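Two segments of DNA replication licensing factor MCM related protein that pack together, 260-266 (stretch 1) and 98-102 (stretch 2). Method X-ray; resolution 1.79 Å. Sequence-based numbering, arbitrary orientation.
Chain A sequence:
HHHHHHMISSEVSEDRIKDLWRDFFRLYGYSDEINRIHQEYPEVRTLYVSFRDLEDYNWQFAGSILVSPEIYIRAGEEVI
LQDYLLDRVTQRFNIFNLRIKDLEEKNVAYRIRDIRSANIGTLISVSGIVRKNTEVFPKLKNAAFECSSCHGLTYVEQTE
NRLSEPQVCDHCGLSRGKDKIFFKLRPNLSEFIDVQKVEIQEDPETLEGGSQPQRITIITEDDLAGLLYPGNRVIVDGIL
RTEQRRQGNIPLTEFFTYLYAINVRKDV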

# COMPACT_ATOMS: atom_id res chain seq x y z
N TYR A 260 6.89 0.09 5.48
CA TYR A 260 5.50 -0.11 5.09
C TYR A 260 5.29 -1.57 4.74
O TYR A 260 5.80 -2.06 3.73
CB TYR A 260 5.14 0.78 3.90
CG TYR A 260 3.70 0.62 3.48
CD1 TYR A 260 2.69 1.33 4.11
CD2 TYR A 260 3.35 -0.25 2.46
CE1 TYR A 260 1.38 1.18 3.74
CE2 TYR A 260 2.03 -0.41 2.08
CZ TYR A 260 1.05 0.31 2.72
OH TYR A 260 -0.27 0.16 2.35
N ALA A 261 4.51 -2.27 5.56
CA ALA A 261 4.40 -3.72 5.46
C ALA A 261 3.65 -4.16 4.21
O ALA A 261 2.56 -3.66 3.91
CB ALA A 261 3.72 -4.28 6.70
N ILE A 262 4.24 -5.11 3.49
CA ILE A 262 3.59 -5.76 2.35
C ILE A 262 3.19 -7.19 2.71
O ILE A 262 2.18 -7.70 2.23
CB ILE A 262 4.51 -5.78 1.11
CG1 ILE A 262 4.78 -4.35 0.64
CG2 ILE A 262 3.89 -6.59 0.00
CD1 ILE A 262 3.55 -3.59 0.19
N ASN A 263 4.01 -7.83 3.54
CA ASN A 263 3.78 -9.21 3.96
C ASN A 263 4.36 -9.40 5.36
O ASN A 263 5.42 -8.86 5.69
CB ASN A 263 4.42 -10.18 2.97
CG ASN A 263 4.07 -11.63 3.24
OD1 ASN A 263 2.91 -11.96 3.51
ND2 ASN A 263 5.06 -12.50 3.17
N VAL A 264 3.67 -10.18 6.19
CA VAL A 264 4.08 -10.40 7.57
C VAL A 264 4.03 -11.88 7.92
O VAL A 264 3.07 -12.57 7.57
CB VAL A 264 3.17 -9.62 8.56
CG1 VAL A 264 3.43 -10.06 9.99
CG2 VAL A 264 3.38 -8.12 8.41
N ARG A 265 5.07 -12.36 8.59
CA ARG A 265 5.11 -13.74 9.07
C ARG A 265 5.55 -13.78 10.53
O ARG A 265 6.41 -13.01 10.94
CB ARG A 265 6.08 -14.58 8.23
CG ARG A 265 5.62 -14.84 6.81
CD ARG A 265 4.43 -15.80 6.77
NE ARG A 265 4.03 -16.09 5.40
CZ ARG A 265 3.17 -15.35 4.70
NH1 ARG A 265 2.60 -14.27 5.23
NH2 ARG A 265 2.87 -15.70 3.45
N LYS A 266 4.95 -14.68 11.30
CA LYS A 266 5.26 -14.82 12.72
C LYS A 266 5.73 -16.23 13.05
O LYS A 266 5.43 -17.19 12.34
CB LYS A 266 4.03 -14.51 13.57
CG LYS A 266 3.64 -13.04 13.58
CD LYS A 266 3.05 -12.65 14.92
CE LYS A 266 1.59 -13.02 15.01
NZ LYS A 266 1.03 -12.74 16.36
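Stretch 2 98-102: LRIKD

Residues 98-101 of stretch 2 form the end of an extended strand, and Asp102 leaves it with positive phi (62/44). In stretch 1 the chain turns a corner at Ile262, whose phi/psi of -108/-33 interrupts the extended run, so that the strand segments before and after it belong to different sheets or faces. Stretch 2 packs across this corner. Its strand runs in the same general sense as strand 263-266, with 45° between their N-to-C directions and a closest axial approach of 7.6 Å. The register places Ile262 beside Arg99 (CA to CA 5.7 Å) and Asn263 beside Lys101 (CA to CA 6.4 Å). No backbone-to-backbone hydrogen bond joins the two stretches; the direct link comes from a side chain. Arg99, with chi1 m and chi2 and chi3 t, extends its guanidinium to the corner, where NH1 donates to Ile262 O at 3.1 Å, the carbonyl oxygen lying near the guanidinium plane. Water 1 extends this link, accepting from Arg99 NH1 (2.6 Å) and donating to Ala261 O (2.8 Å). Water 2 accepts from Arg99 NH2 (2.9 Å) and donates to Tyr260 OH (2.9 Å), reaching a side chain that does not touch stretch 2 directly. Ile262, in the m,m rotamer, is the residue of stretch 1 most covered by stretch 2: its CG2 packs 4.2 Å from Arg99 CB and lies 3.6 Å from the backbone Ile100 N, which has no hydrogen-bond partner in the model. Next along, Asn263 CB approaches Ile100 O to 3.3 Å, while Asn263 ND2 lies 4.0 Å from Lys101 CB. Water 3 accepts from Asp102 N (3.1 Å) and, weakly, from Asn263 ND2 (3.0 Å). At the exposed margin, Arg265 NH2 sits 4.0 Å from Lys101 CB, and Arg265 NH1 donates to Val264 O (2.9 Å) within its own strand. Together the stretches bury 294 Å².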

# COMPACT_ATOMS: atom_id res chain seq x y z
N LEU A 98 -2.44 -5.98 -3.67
CA LEU A 98 -1.59 -7.00 -4.25
C LEU A 98 -0.36 -7.10 -3.36
O LEU A 98 0.35 -6.12 -3.16
CB LEU A 98 -1.20 -6.60 -5.67
CG LEU A 98 -0.32 -7.58 -6.46
CD1 LEU A 98 -0.93 -8.96 -6.49
CD2 LEU A 98 -0.10 -7.05 -7.87
N ARG A 99 -0.13 -8.29 -2.81
CA ARG A 99 0.97 -8.51 -1.89
C ARG A 99 1.93 -9.56 -2.43
O ARG A 99 1.54 -10.47 -3.15
CB ARG A 99 0.43 -8.94 -0.52
CG ARG A 99 -0.50 -7.92 0.10
CD ARG A 99 -0.90 -8.28 1.52
NE ARG A 99 -1.80 -7.29 2.09
CZ ARG A 99 -1.44 -6.06 2.45
NH1 ARG A 99 -0.18 -5.66 2.29
NH2 ARG A 99 -2.33 -5.23 2.96
N ILE A 100 3.20 -9.42 -2.07
CA ILE A 100 4.24 -10.34 -2.50
C ILE A 100 4.62 -11.24 -1.33
O ILE A 100 4.85 -10.77 -0.22
CB ILE A 100 5.50 -9.59 -2.97
CG1 ILE A 100 5.14 -8.54 -4.03
CG2 ILE A 100 6.53 -10.56 -3.53
CD1 ILE A 100 4.41 -9.10 -5.23
N LYS A 101 4.69 -12.55 -1.59
CA LYS A 101 5.13 -13.50 -0.58
C LYS A 101 6.28 -14.34 -1.14
O LYS A 101 6.69 -14.18 -2.29
CB LYS A 101 3.97 -14.41 -0.15
CG LYS A 101 3.41 -15.26 -1.28
CD LYS A 101 2.36 -16.24 -0.78
CE LYS A 101 1.78 -17.03 -1.94
NZ LYS A 101 0.72 -17.99 -1.51
N ASP A 102 6.81 -15.23 -0.30
CA ASP A 102 7.87 -16.15 -0.71
C ASP A 102 9.15 -15.42 -1.12
O ASP A 102 9.78 -15.76 -2.12
CB ASP A 102 7.38 -17.06 -1.84
CG ASP A 102 6.17 -17.90 -1.43
OD1 ASP A 102 5.99 -18.16 -0.22
OD2 ASP A 102 5.40 -18.30 -2.33
O HOH W 1 0.67 -3.22 1.85
O HOH W 2 -1.26 -2.51 2.97
O HOH W 3 6.08 -15.31 2.68